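Local coordinates for protein endoglucanase (Komagataeibacter sucrofermentans, PDB 6VC5) that probably hydrolyses internal beta-1,4-glucosidic linkages in cellulose and related beta-glucans, as a family 8 glycoside hydrolase, at residues 96-101 with 115-120; 192-196 with 244-250; 217-221 with 258-263. One frame throughout, in Å; residues are numbered along the deposited sequence.

Contacts 2 and 3 are neighbours, with centres about 12 Å apart, whereas contact 1 lies on the opposite side of the chain's centre, about 34 Å from the centre of contact 2 and about 31 Å from that of contact 3. Contact 1 packs two helices consecutive in the chain; its segments close before the others open. The segments of contacts 2 and 3 alternate in sequence, so the loop 192-196 and helix segment 244-250 interleave with the strand pair. There P196 O approaches F219 CD1 at 3.2 Å, and F247 CZ meets V260 CG2 at 3.7 Å. Nearest atoms of contact 1 stay about 19 Å from contact 2 and about 17 Å from contact 3.

Contact 1: 96-101 with 115-120; sequences IALALA and DAMNIY
Two alpha-helical segments, 96-101 and 115-120, run nearly antiparallel: their axes cross at -154° and approach to 8.3 Å. The register is set by A97 and A116, whose CA atoms are 4.5 Å apart, a closeness that small side chains permit. Along the second segment, D115 comes first. Its methylene CB rests 3.8 Å from L100 CD1, while its OD2 makes a weak hydrogen bond with W56 NE1 of helix 49-62. A116 follows at the tightest point, with CB 3.4 Å from A97 O, 3.9 Å from L100 CB and 3.8 Å from A101 N; a larger residue would push the backbones apart. One turn on, I119 (chi1 m, chi2 t) spreads its branches over the partner helix. CG2 lies 3.8 Å from A97 CB, and CD1 is 3.7 Å from L100 CD1 and 3.9 Å from I96 CG2, so the beta-branched side chain fills the space beside the alanines. Y120 (chi1 -77°, chi2 -49°) leaves its backbone sideways and brings its ring against the first helix. A97 CB sits over the ring face in a CH-pi contact, 3.7 Å from the centroid and 18° off the normal, with A97 CB to Y120 CZ at 3.5 Å. The hydroxyl passes beyond the alanine to hydrogen-bond with S161 of helix 159-169. Helices 33-46 and 49-62 pack on side chains of segment 96-101. The pair is a buried, alanine-centred antiparallel helical hairpin, the kind of unit from which the (alpha/alpha)6 barrel of family 8 glycoside hydrolases is built.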
ATOM      1  N   ILE A  96       1.611   0.292  -8.887  1.00  5.24           N
ATOM      2  CA  ILE A  96       2.145   0.378 -10.242  1.00  4.51           C
ATOM      3  C   ILE A  96       1.253   1.271 -11.106  1.00  5.43           C
ATOM      4  O   ILE A  96       1.738   2.136 -11.846  1.00  6.17           O
ATOM      5  CB  ILE A  96       2.310  -1.039 -10.823  1.00  5.13           C
ATOM      6  CG1 ILE A  96       3.431  -1.784 -10.090  1.00  6.77           C
ATOM      7  CG2 ILE A  96       2.581  -0.974 -12.312  1.00  4.78           C
ATOM      8  CD1 ILE A  96       3.489  -3.285 -10.401  1.00  9.19           C
ATOM      9  N   ALA A  97      -0.069   1.080 -11.023  1.00  5.91           N
ATOM     10  CA  ALA A  97      -0.984   1.895 -11.817  1.00  6.04           C
ATOM     11  C   ALA A  97      -0.890   3.377 -11.454  1.00  5.56           C
ATOM     12  O   ALA A  97      -0.859   4.237 -12.341  1.00  6.01           O
ATOM     13  CB  ALA A  97      -2.417   1.392 -11.643  1.00  6.77           C
ATOM     14  N   LEU A  98      -0.840   3.697 -10.156  1.00  6.10           N
ATOM     15  CA  LEU A  98      -0.704   5.097  -9.755  1.00  6.79           C
ATOM     16  C   LEU A  98       0.593   5.698 -10.281  1.00  6.39           C
ATOM     17  O   LEU A  98       0.599   6.822 -10.801  1.00  6.67           O
ATOM     18  CB  LEU A  98      -0.766   5.226  -8.233  1.00  7.55           C
ATOM     19  CG  LEU A  98      -0.562   6.638  -7.677  1.00  7.45           C
ATOM     20  CD1 LEU A  98      -1.629   7.587  -8.168  1.00  8.09           C
ATOM     21  CD2 LEU A  98      -0.594   6.551  -6.163  1.00  8.60           C
ATOM     22  N   ALA A  99       1.693   4.939 -10.198  1.00  5.18           N
ATOM     23  CA  ALA A  99       2.977   5.437 -10.690  1.00  5.73           C
ATOM     24  C   ALA A  99       2.940   5.702 -12.194  1.00  6.01           C
ATOM     25  O   ALA A  99       3.498   6.699 -12.675  1.00  6.14           O
ATOM     26  CB  ALA A  99       4.071   4.423 -10.358  1.00  5.50           C
ATOM     27  N   LEU A 100       2.313   4.796 -12.958  1.00  6.41           N
ATOM     28  CA  LEU A 100       2.167   5.008 -14.399  1.00  5.30           C
ATOM     29  C   LEU A 100       1.320   6.235 -14.712  1.00  7.45           C
ATOM     30  O   LEU A 100       1.623   6.977 -15.655  1.00  8.07           O
ATOM     31  CB  LEU A 100       1.559   3.764 -15.054  1.00  4.57           C
ATOM     32  CG  LEU A 100       2.574   2.641 -15.217  1.00  6.73           C
ATOM     33  CD1 LEU A 100       1.878   1.311 -15.367  1.00  7.69           C
ATOM     34  CD2 LEU A 100       3.480   2.907 -16.409  1.00  6.81           C
ATOM     35  N   ALA A 101       0.253   6.455 -13.941  1.00  6.68           N
ATOM     36  CA  ALA A 101      -0.556   7.654 -14.121  1.00  7.03           C
ATOM     37  C   ALA A 101       0.273   8.905 -13.872  1.00  7.62           C
ATOM     38  O   ALA A 101       0.226   9.861 -14.649  1.00  9.79           O
ATOM     39  CB  ALA A 101      -1.765   7.615 -13.188  1.00  8.46           C
ATOM     40  N   ASP A 115      -1.353   2.297 -20.052  1.00  9.97           N
ATOM     41  CA  ASP A 115      -0.921   1.195 -19.193  1.00  9.99           C
ATOM     42  C   ASP A 115      -1.643   1.237 -17.850  1.00  8.72           C
ATOM     43  O   ASP A 115      -2.106   0.201 -17.341  1.00  8.47           O
ATOM     44  CB  ASP A 115       0.594   1.263 -18.957  1.00 13.01           C
ATOM     45  CG  ASP A 115       1.418   1.013 -20.215  1.00 17.89           C
ATOM     46  OD1 ASP A 115       0.937   0.299 -21.122  1.00 19.93           O
ATOM     47  OD2 ASP A 115       2.571   1.516 -20.279  1.00 19.50           O
ATOM     48  N   ALA A 116      -1.741   2.431 -17.255  1.00  8.11           N
ATOM     49  CA  ALA A 116      -2.425   2.576 -15.976  1.00  8.11           C
ATOM     50  C   ALA A 116      -3.898   2.206 -16.100  1.00  7.85           C
ATOM     51  O   ALA A 116      -4.433   1.468 -15.262  1.00  7.94           O
ATOM     52  CB  ALA A 116      -2.264   4.006 -15.459  1.00  7.57           C
ATOM     53  N   MET A 117      -4.555   2.684 -17.159  1.00  8.37           N
ATOM     54  CA  MET A 117      -5.976   2.403 -17.353  1.00  9.22           C
ATOM     55  C   MET A 117      -6.235   0.916 -17.571  1.00  8.25           C
ATOM     56  O   MET A 117      -7.249   0.386 -17.093  1.00  9.49           O
ATOM     57  CB  MET A 117      -6.520   3.250 -18.501  1.00 12.75           C
ATOM     58  CG  MET A 117      -6.547   4.723 -18.146  1.00 13.87           C
ATOM     59  SD  MET A 117      -7.405   5.808 -19.306  1.00 14.64           S
ATOM     60  CE  MET A 117      -6.396   5.576 -20.733  1.00 15.67           C
ATOM     61  N   ASN A 118      -5.324   0.220 -18.254  1.00  7.68           N
ATOM     62  CA  ASN A 118      -5.470  -1.229 -18.409  1.00  9.41           C
ATOM     63  C   ASN A 118      -5.422  -1.942 -17.061  1.00  9.31           C
ATOM     64  O   ASN A 118      -6.233  -2.839 -16.800  1.00  9.17           O
ATOM     65  CB  ASN A 118      -4.390  -1.778 -19.335  1.00 11.26           C
ATOM     66  CG  ASN A 118      -4.620  -1.391 -20.783  1.00 15.01           C
ATOM     67  OD1 ASN A 118      -5.723  -0.997 -21.161  1.00 17.43           O
ATOM     68  ND2 ASN A 118      -3.576  -1.487 -21.596  1.00 17.49           N
ATOM     69  N   ILE A 119      -4.483  -1.554 -16.188  1.00  7.55           N
ATOM     70  CA  ILE A 119      -4.412  -2.158 -14.856  1.00  6.56           C
ATOM     71  C   ILE A 119      -5.675  -1.850 -14.063  1.00  6.92           C
ATOM     72  O   ILE A 119      -6.267  -2.736 -13.431  1.00  8.05           O
ATOM     73  CB  ILE A 119      -3.156  -1.679 -14.107  1.00  5.85           C
ATOM     74  CG1 ILE A 119      -1.891  -2.077 -14.871  1.00  6.45           C
ATOM     75  CG2 ILE A 119      -3.127  -2.245 -12.686  1.00  7.16           C
ATOM     76  CD1 ILE A 119      -0.654  -1.279 -14.463  1.00  8.77           C
ATOM     77  N   TYR A 120      -6.073  -0.574 -14.034  1.00  7.00           N
ATOM     78  CA  TYR A 120      -7.241  -0.195 -13.237  1.00  7.64           C
ATOM     79  C   TYR A 120      -8.478  -0.939 -13.712  1.00  7.89           C
ATOM     80  O   TYR A 120      -9.288  -1.398 -12.895  1.00  8.74           O
ATOM     81  CB  TYR A 120      -7.481   1.313 -13.324  1.00  8.18           C
ATOM     82  CG  TYR A 120      -6.557   2.168 -12.481  1.00  7.76           C
ATOM     83  CD1 TYR A 120      -6.328   1.886 -11.139  1.00  8.49           C
ATOM     84  CD2 TYR A 120      -5.955   3.298 -13.025  1.00  7.72           C
ATOM     85  CE1 TYR A 120      -5.494   2.689 -10.361  1.00  7.81           C
ATOM     86  CE2 TYR A 120      -5.125   4.113 -12.265  1.00  8.20           C
ATOM     87  CZ  TYR A 120      -4.899   3.811 -10.938  1.00  8.34           C
ATOM     88  OH  TYR A 120      -4.079   4.616 -10.183  1.00  9.25           O
TER

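Contact 2: 192-196 with 244-250; sequences EWKLP and FSRFWNH
W193 lays its indole against F247 and H250 of helix segment 244-250, burying more area than any other residue of the pair. With chi1 m and chi2 111°, it offers the face of its five-membered ring to the edge of F247: the centroids are 5.0 Å apart, the planes meet at 63°, and W193 CG is 3.6 Å from F247 CD1. This is an edge-to-face aromatic pair. One turn along, H250 (chi1 t) meets the six-membered ring obliquely, with centroids 4.8 Å apart and planes at 47°; W193 CH2 lies over the imidazole face, 3.4 Å from H250 CG. A broad indole suits this place because it can reach two successive turns of the helix. In the backbone register, W193 CA is 6.3 Å from F247 CA. L195 CA is 7.7 Å from F244 CA. Between these residues the loop bends at K194, whose left-handed backbone (phi 57°, psi 55°) belongs to a G1 beta bulge with L195, after which L195 and P196 are extended. L195 (chi1 m, chi2 t) touches both phenylalanines, one with each methyl. Its CD1 stands over the F247 ring, 4.0 Å from the centroid and 14° off the normal in a CH-pi contact, and its CD2 is 3.8 Å from F244 CE1. F244 (chi1 m) swings its ring back to the loop, where P196 CD is 3.9 Å from F244 CZ. F219 of strand 218-219 touches both L195 and P196. The whole is an irregular loop fastened to helix 238-251 by apolar packing, with W193, F247 and H250 forming an aromatic cluster.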
ATOM      1  N   GLU A 192      -9.009  -2.311  22.507  1.00 10.91           N
ATOM      2  CA  GLU A 192      -9.093  -1.120  23.343  1.00 11.45           C
ATOM      3  C   GLU A 192      -8.688   0.157  22.610  1.00 11.81           C
ATOM      4  O   GLU A 192      -9.084   1.247  23.037  1.00 14.52           O
ATOM      5  CB  GLU A 192      -8.236  -1.294  24.597  1.00 13.10           C
ATOM      6  CG  GLU A 192      -6.746  -1.473  24.308  1.00 15.83           C
ATOM      7  CD  GLU A 192      -6.040  -2.257  25.405  1.00 18.84           C
ATOM      8  OE1 GLU A 192      -6.119  -3.505  25.401  1.00 20.15           O
ATOM      9  OE2 GLU A 192      -5.412  -1.620  26.276  1.00 21.09           O
ATOM     10  N   TRP A 193      -7.901   0.061  21.538  1.00 10.48           N
ATOM     11  CA  TRP A 193      -7.483   1.227  20.773  1.00 10.12           C
ATOM     12  C   TRP A 193      -8.320   1.451  19.522  1.00  9.63           C
ATOM     13  O   TRP A 193      -8.106   2.450  18.818  1.00  9.97           O
ATOM     14  CB  TRP A 193      -6.011   1.094  20.378  1.00 10.32           C
ATOM     15  CG  TRP A 193      -5.122   0.892  21.548  1.00 12.47           C
ATOM     16  CD1 TRP A 193      -4.436  -0.243  21.878  1.00 14.73           C
ATOM     17  CD2 TRP A 193      -4.820   1.861  22.554  1.00 12.86           C
ATOM     18  NE1 TRP A 193      -3.712  -0.030  23.038  1.00 15.93           N
ATOM     19  CE2 TRP A 193      -3.930   1.255  23.467  1.00 13.58           C
ATOM     20  CE3 TRP A 193      -5.204   3.192  22.762  1.00 12.76           C
ATOM     21  CZ2 TRP A 193      -3.435   1.927  24.592  1.00 14.13           C
ATOM     22  CZ3 TRP A 193      -4.697   3.868  23.881  1.00 14.52           C
ATOM     23  CH2 TRP A 193      -3.824   3.230  24.775  1.00 13.76           C
ATOM     24  N   LYS A 194      -9.248   0.543  19.218  1.00  9.80           N
ATOM     25  CA  LYS A 194     -10.143   0.670  18.072  1.00 10.51           C
ATOM     26  C   LYS A 194      -9.347   0.823  16.777  1.00  8.93           C
ATOM     27  O   LYS A 194      -9.522   1.772  16.011  1.00 10.85           O
ATOM     28  CB  LYS A 194     -11.145   1.813  18.266  1.00 16.67           C
ATOM     29  CG  LYS A 194     -11.956   1.698  19.544  1.00 20.32           C
ATOM     30  CD  LYS A 194     -12.382   3.063  20.062  1.00 24.26           C
ATOM     31  CE  LYS A 194     -13.772   3.418  19.572  1.00 26.79           C
ATOM     32  NZ  LYS A 194     -14.624   3.952  20.670  1.00 29.33           N
ATOM     33  N   LEU A 195      -8.455  -0.154  16.541  1.00  7.14           N
ATOM     34  CA  LEU A 195      -7.537  -0.135  15.411  1.00  6.83           C
ATOM     35  C   LEU A 195      -7.981  -1.121  14.334  1.00  7.11           C
ATOM     36  O   LEU A 195      -8.575  -2.164  14.631  1.00  7.59           O
ATOM     37  CB  LEU A 195      -6.130  -0.538  15.879  1.00  6.55           C
ATOM     38  CG  LEU A 195      -5.431   0.477  16.795  1.00  7.18           C
ATOM     39  CD1 LEU A 195      -4.281  -0.168  17.540  1.00  9.18           C
ATOM     40  CD2 LEU A 195      -4.930   1.698  16.001  1.00  8.98           C
ATOM     41  N   PRO A 196      -7.659  -0.838  13.076  1.00  6.88           N
ATOM     42  CA  PRO A 196      -7.923  -1.815  12.021  1.00  6.96           C
ATOM     43  C   PRO A 196      -6.935  -2.954  12.098  1.00  7.21           C
ATOM     44  O   PRO A 196      -5.765  -2.758  12.497  1.00  8.21           O
ATOM     45  CB  PRO A 196      -7.733  -0.998  10.732  1.00  8.87           C
ATOM     46  CG  PRO A 196      -6.671   0.029  11.122  1.00 10.62           C
ATOM     47  CD  PRO A 196      -6.964   0.364  12.576  1.00  9.44           C
ATOM     48  N   PHE A 244      -6.535   7.422  16.397  1.00 13.45           N
ATOM     49  CA  PHE A 244      -5.123   7.170  16.121  1.00 12.39           C
ATOM     50  C   PHE A 244      -4.230   8.051  16.991  1.00 11.68           C
ATOM     51  O   PHE A 244      -3.192   7.599  17.483  1.00 12.96           O
ATOM     52  CB  PHE A 244      -4.813   7.380  14.632  1.00 11.91           C
ATOM     53  CG  PHE A 244      -5.238   6.241  13.739  1.00 12.58           C
ATOM     54  CD1 PHE A 244      -4.595   5.007  13.794  1.00 13.24           C
ATOM     55  CD2 PHE A 244      -6.272   6.408  12.830  1.00 11.76           C
ATOM     56  CE1 PHE A 244      -4.992   3.967  12.961  1.00 11.52           C
ATOM     57  CE2 PHE A 244      -6.671   5.372  11.990  1.00 14.01           C
ATOM     58  CZ  PHE A 244      -6.030   4.150  12.057  1.00 13.37           C
ATOM     59  N   SER A 245      -4.618   9.314  17.193  0.54 11.54           N
ATOM     60  CA  SER A 245      -3.812  10.222  18.005  0.54 12.70           C
ATOM     61  C   SER A 245      -3.679   9.715  19.435  0.54 12.94           C
ATOM     62  O   SER A 245      -2.589   9.766  20.019  0.54 14.07           O
ATOM     63  CB  SER A 245      -4.426  11.624  17.994  0.54 13.49           C
ATOM     64  OG  SER A 245      -4.409  12.185  16.690  0.54 14.61           O
ATOM     65  N   ARG A 246      -4.773   9.203  20.009  1.00 13.41           N
ATOM     66  CA  ARG A 246      -4.718   8.676  21.369  1.00 15.27           C
ATOM     67  C   ARG A 246      -3.763   7.499  21.455  1.00 12.86           C
ATOM     68  O   ARG A 246      -3.035   7.346  22.446  1.00 12.81           O
ATOM     69  CB  ARG A 246      -6.115   8.240  21.811  1.00 16.36           C
ATOM     70  CG  ARG A 246      -6.666   9.071  22.941  1.00 21.20           C
ATOM     71  CD  ARG A 246      -8.016   8.555  23.396  1.00 22.41           C
ATOM     72  NE  ARG A 246      -8.968   8.451  22.293  1.00 24.24           N
ATOM     73  CZ  ARG A 246      -9.535   9.492  21.689  1.00 24.14           C
ATOM     74  NH1 ARG A 246     -10.401   9.299  20.701  1.00 23.00           N
ATOM     75  NH2 ARG A 246      -9.244  10.724  22.077  1.00 24.51           N
ATOM     76  N   PHE A 247      -3.749   6.666  20.416  1.00 11.50           N
ATOM     77  CA  PHE A 247      -2.860   5.515  20.367  1.00 10.67           C
ATOM     78  C   PHE A 247      -1.393   5.944  20.283  1.00 10.81           C
ATOM     79  O   PHE A 247      -0.563   5.509  21.092  1.00 11.80           O
ATOM     80  CB  PHE A 247      -3.260   4.630  19.180  1.00 10.87           C
ATOM     81  CG  PHE A 247      -2.347   3.465  18.949  1.00 10.77           C
ATOM     82  CD1 PHE A 247      -2.288   2.423  19.863  1.00 11.25           C
ATOM     83  CD2 PHE A 247      -1.562   3.402  17.811  1.00 12.52           C
ATOM     84  CE1 PHE A 247      -1.450   1.348  19.656  1.00 10.94           C
ATOM     85  CE2 PHE A 247      -0.716   2.327  17.599  1.00 12.78           C
ATOM     86  CZ  PHE A 247      -0.662   1.301  18.518  1.00 12.54           C
ATOM     87  N   TRP A 248      -1.046   6.802  19.314  1.00  9.89           N
ATOM     88  CA  TRP A 248       0.353   7.197  19.185  1.00  9.37           C
ATOM     89  C   TRP A 248       0.856   7.853  20.462  1.00  9.41           C
ATOM     90  O   TRP A 248       1.985   7.603  20.897  1.00 12.52           O
ATOM     91  CB  TRP A 248       0.562   8.204  18.057  1.00 11.13           C
ATOM     92  CG  TRP A 248      -0.034   7.929  16.717  1.00 11.29           C
ATOM     93  CD1 TRP A 248      -0.766   8.813  15.974  1.00 11.86           C
ATOM     94  CD2 TRP A 248       0.128   6.759  15.905  1.00 12.26           C
ATOM     95  NE1 TRP A 248      -1.105   8.252  14.774  1.00 13.37           N
ATOM     96  CE2 TRP A 248      -0.570   6.995  14.700  1.00 12.48           C
ATOM     97  CE3 TRP A 248       0.771   5.531  16.083  1.00 13.65           C
ATOM     98  CZ2 TRP A 248      -0.646   6.046  13.675  1.00 12.99           C
ATOM     99  CZ3 TRP A 248       0.699   4.586  15.059  1.00 14.10           C
ATOM    100  CH2 TRP A 248      -0.007   4.851  13.877  1.00 14.59           C
ATOM    101  N   ASN A 249       0.052   8.738  21.045  1.00 10.11           N
ATOM    102  CA  ASN A 249       0.508   9.515  22.188  1.00 11.56           C
ATOM    103  C   ASN A 249       0.563   8.710  23.480  1.00 12.80           C
ATOM    104  O   ASN A 249       1.310   9.087  24.393  1.00 15.12           O
ATOM    105  CB  ASN A 249      -0.357  10.764  22.325  1.00 14.63           C
ATOM    106  CG  ASN A 249      -0.039  11.789  21.257  1.00 17.74           C
ATOM    107  OD1 ASN A 249       1.104  12.217  21.125  1.00 21.49           O
ATOM    108  ND2 ASN A 249      -1.044  12.175  20.478  1.00 18.85           N
ATOM    109  N   HIS A 250      -0.176   7.602  23.573  1.00 10.88           N
ATOM    110  CA  HIS A 250      -0.049   6.731  24.739  1.00 11.66           C
ATOM    111  C   HIS A 250       1.338   6.117  24.823  1.00 12.20           C
ATOM    112  O   HIS A 250       1.901   5.977  25.919  1.00 13.63           O
ATOM    113  CB  HIS A 250      -1.076   5.602  24.699  1.00 14.07           C
ATOM    114  CG  HIS A 250      -0.996   4.689  25.885  1.00 16.71           C
ATOM    115  ND1 HIS A 250      -1.493   5.028  27.125  1.00 19.42           N
ATOM    116  CD2 HIS A 250      -0.483   3.441  26.012  1.00 17.03           C
ATOM    117  CE1 HIS A 250      -1.284   4.031  27.968  1.00 18.78           C
ATOM    118  NE2 HIS A 250      -0.671   3.057  27.319  1.00 17.77           N
TER

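Contact 3: 217-221 with 258-263; sequences PRFSY and GWVDLT
Three backbone hydrogen bonds join segments 217-221 and 258-263: L262 N to P217 O at 2.9 Å, F219 N to V260 O at 3.0 Å and V260 N to F219 O at 3.2 Å. F219 and V260 are therefore an antiparallel hydrogen-bonded pair (CA-CA 5.4 Å), while R218 and D261 are the adjoining non-hydrogen-bonded pair (CA-CA 4.4 Å). The close backbones also make CA-H...O contacts, R218 CA to V260 O at 3.3 Å and W259 CA to F219 O at 3.5 Å. R218 (chi1 m, then extended) lays its guanidinium flat on W259 (chi1 p): centres are 3.7 Å apart, planes at 4°, and CZ is 16° off the normal of the five-membered ring, a cation-pi stack that suits a delocalised planar cation. A water accepts from R218 NE at 2.7 Å and donates to D261 OD1 at 2.9 Å, linking the two charges. D261 OD2 accepts from T263 N at 2.7 Å, closing an Asx turn, and also accepts from T263 OG1 at 2.6 Å. S220, just past the strand, brings CB within 3.5 Å of W259 CB, while its hydroxyl hydrogen-bonds D198. G258 belongs here because a CB would clash with Y221 OH. Apolar packing completes the contact: F219 CB is 4.0 Å from L262 CD2, and P217 CB is 3.9 Å from T263 CG2. This two-stranded antiparallel sheet has I211 of strand 209-211 against P217, L262 and T263, P196 of the loop between helix 172-187 and strand 200-203 on F219, and F247 of helix 238-251 on V260.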
ATOM      1  N   PRO A 217      -3.534 -11.900  15.171  1.00 10.15           N
ATOM      2  CA  PRO A 217      -4.625 -10.896  15.193  1.00  9.17           C
ATOM      3  C   PRO A 217      -4.143  -9.524  15.654  1.00 10.03           C
ATOM      4  O   PRO A 217      -4.442  -9.054  16.759  1.00 11.06           O
ATOM      5  CB  PRO A 217      -5.617 -11.526  16.174  1.00 10.55           C
ATOM      6  CG  PRO A 217      -4.720 -12.231  17.160  1.00 12.16           C
ATOM      7  CD  PRO A 217      -3.618 -12.829  16.315  1.00 12.20           C
ATOM      8  N   ARG A 218      -3.410  -8.836  14.778  1.00  7.90           N
ATOM      9  CA  ARG A 218      -2.641  -7.659  15.152  1.00  7.96           C
ATOM     10  C   ARG A 218      -2.931  -6.480  14.233  1.00  7.16           C
ATOM     11  O   ARG A 218      -3.381  -6.647  13.096  1.00  7.93           O
ATOM     12  CB  ARG A 218      -1.138  -7.942  15.080  1.00  7.84           C
ATOM     13  CG  ARG A 218      -0.691  -9.022  16.018  1.00  7.51           C
ATOM     14  CD  ARG A 218       0.705  -9.454  15.682  1.00  8.45           C
ATOM     15  NE  ARG A 218       1.146 -10.493  16.608  1.00  9.45           N
ATOM     16  CZ  ARG A 218       2.320 -11.097  16.522  1.00 12.38           C
ATOM     17  NH1 ARG A 218       3.162 -10.760  15.556  1.00 12.73           N
ATOM     18  NH2 ARG A 218       2.652 -12.034  17.410  1.00 15.73           N
ATOM     19  N   PHE A 219      -2.664  -5.295  14.748  1.00  6.94           N
ATOM     20  CA  PHE A 219      -2.366  -4.083  13.985  1.00  7.08           C
ATOM     21  C   PHE A 219      -0.852  -4.017  13.899  1.00  7.09           C
ATOM     22  O   PHE A 219      -0.238  -3.864  14.882  1.00  8.33           O
ATOM     23  CB  PHE A 219      -2.882  -2.839  14.736  1.00  7.91           C
ATOM     24  CG  PHE A 219      -2.454  -1.509  14.134  1.00  8.24           C
ATOM     25  CD1 PHE A 219      -3.196  -0.892  13.185  1.00  8.05           C
ATOM     26  CD2 PHE A 219      -1.343  -0.869  14.602  1.00  9.37           C
ATOM     27  CE1 PHE A 219      -2.828   0.327  12.685  1.00  8.19           C
ATOM     28  CE2 PHE A 219      -0.955   0.353  14.098  1.00  9.60           C
ATOM     29  CZ  PHE A 219      -1.694   0.943  13.122  1.00  9.01           C
ATOM     30  N   SER A 220      -0.288  -4.142  12.707  1.00  6.85           N
ATOM     31  CA  SER A 220       1.149  -4.171  12.544  1.00  7.17           C
ATOM     32  C   SER A 220       1.609  -3.687  11.170  1.00  6.74           C
ATOM     33  O   SER A 220       1.220  -2.646  10.748  1.00  7.10           O
ATOM     34  CB  SER A 220       1.742  -5.543  12.917  1.00  9.12           C
ATOM     35  OG  SER A 220       1.583  -6.537  11.970  1.00 11.27           O
ATOM     36  N   TYR A 221       2.428  -4.475  10.510  1.00  6.06           N
ATOM     37  CA  TYR A 221       3.182  -3.997   9.386  1.00  7.00           C
ATOM     38  C   TYR A 221       2.374  -3.724   8.127  1.00  7.77           C
ATOM     39  O   TYR A 221       2.809  -3.011   7.281  1.00  9.57           O
ATOM     40  CB  TYR A 221       4.335  -4.960   9.115  1.00  9.17           C
ATOM     41  CG  TYR A 221       5.265  -5.040  10.282  1.00 11.09           C
ATOM     42  CD1 TYR A 221       6.263  -4.140  10.426  1.00 11.66           C
ATOM     43  CD2 TYR A 221       5.107  -5.990  11.261  1.00 13.72           C
ATOM     44  CE1 TYR A 221       7.110  -4.185  11.492  1.00 15.19           C
ATOM     45  CE2 TYR A 221       5.950  -6.029  12.351  1.00 15.43           C
ATOM     46  CZ  TYR A 221       6.950  -5.128  12.451  1.00 16.14           C
ATOM     47  OH  TYR A 221       7.853  -5.097  13.480  1.00 19.82           O
ATOM     48  N   GLY A 258       5.908  -2.205  17.422  1.00  8.00           N
ATOM     49  CA  GLY A 258       5.876  -2.807  16.096  1.00  7.75           C
ATOM     50  C   GLY A 258       4.571  -3.524  15.810  1.00  7.75           C
ATOM     51  O   GLY A 258       4.100  -3.553  14.665  1.00  9.20           O
ATOM     52  N   TRP A 259       3.974  -4.123  16.835  1.00  7.14           N
ATOM     53  CA  TRP A 259       2.650  -4.700  16.689  1.00  7.30           C
ATOM     54  C   TRP A 259       1.890  -4.580  17.996  1.00  7.14           C
ATOM     55  O   TRP A 259       2.484  -4.517  19.078  1.00  7.64           O
ATOM     56  CB  TRP A 259       2.665  -6.161  16.200  1.00  7.00           C
ATOM     57  CG  TRP A 259       3.478  -7.174  16.982  1.00  7.40           C
ATOM     58  CD1 TRP A 259       4.697  -7.666  16.632  1.00  8.65           C
ATOM     59  CD2 TRP A 259       3.110  -7.847  18.193  1.00  7.84           C
ATOM     60  NE1 TRP A 259       5.119  -8.594  17.546  1.00 10.47           N
ATOM     61  CE2 TRP A 259       4.166  -8.723  18.521  1.00 10.16           C
ATOM     62  CE3 TRP A 259       1.994  -7.791  19.041  1.00  9.72           C
ATOM     63  CZ2 TRP A 259       4.143  -9.535  19.656  1.00 10.35           C
ATOM     64  CZ3 TRP A 259       1.971  -8.605  20.171  1.00 11.45           C
ATOM     65  CH2 TRP A 259       3.047  -9.459  20.469  1.00 11.06           C
ATOM     66  N   VAL A 260       0.561  -4.544  17.876  0.56  5.92           N
ATOM     67  CA  VAL A 260      -0.354  -4.623  19.013  0.56  5.91           C
ATOM     68  C   VAL A 260      -1.399  -5.695  18.724  0.56  6.28           C
ATOM     69  O   VAL A 260      -2.028  -5.679  17.661  0.56  7.20           O
ATOM     70  CB  VAL A 260      -1.053  -3.278  19.279  0.56  7.61           C
ATOM     71  CG1 VAL A 260      -2.029  -3.415  20.448  0.56  8.61           C
ATOM     72  CG2 VAL A 260      -0.034  -2.195  19.547  0.56 10.08           C
ATOM     73  N   ASP A 261      -1.601  -6.606  19.681  1.00  5.63           N
ATOM     74  CA  ASP A 261      -2.602  -7.659  19.552  1.00  6.99           C
ATOM     75  C   ASP A 261      -3.966  -7.052  19.853  1.00  7.63           C
ATOM     76  O   ASP A 261      -4.166  -6.438  20.908  1.00  8.21           O
ATOM     77  CB  ASP A 261      -2.277  -8.787  20.545  1.00  7.75           C
ATOM     78  CG  ASP A 261      -3.191  -9.997  20.406  1.00 12.48           C
ATOM     79  OD1 ASP A 261      -2.680 -11.125  20.195  1.00 14.91           O
ATOM     80  OD2 ASP A 261      -4.414  -9.849  20.532  1.00 14.81           O
ATOM     81  N   LEU A 262      -4.894  -7.212  18.916  1.00  7.72           N
ATOM     82  CA  LEU A 262      -6.208  -6.579  19.021  1.00  7.70           C
ATOM     83  C   LEU A 262      -7.201  -7.369  19.865  1.00  9.85           C
ATOM     84  O   LEU A 262      -8.333  -6.904  20.058  1.00 11.42           O
ATOM     85  CB  LEU A 262      -6.766  -6.348  17.617  1.00  8.70           C
ATOM     86  CG  LEU A 262      -5.844  -5.505  16.728  1.00  7.31           C
ATOM     87  CD1 LEU A 262      -6.497  -5.359  15.362  1.00 10.14           C
ATOM     88  CD2 LEU A 262      -5.581  -4.144  17.348  1.00  8.64           C
ATOM     89  N   THR A 263      -6.814  -8.539  20.373  1.00 10.04           N
ATOM     90  CA  THR A 263      -7.677  -9.311  21.256  1.00 10.67           C
ATOM     91  C   THR A 263      -7.320  -9.171  22.725  1.00 12.86           C
ATOM     92  O   THR A 263      -8.188  -9.403  23.573  1.00 16.46           O
ATOM     93  CB  THR A 263      -7.669 -10.791  20.859  1.00 13.95           C
ATOM     94  OG1 THR A 263      -6.430 -11.396  21.261  1.00 18.05           O
ATOM     95  CG2 THR A 263      -7.856 -10.934  19.357  1.00 15.54           C
TER
HETATM   96  O   HOH W   1      -0.333 -11.558  18.622  1.00 25.70           O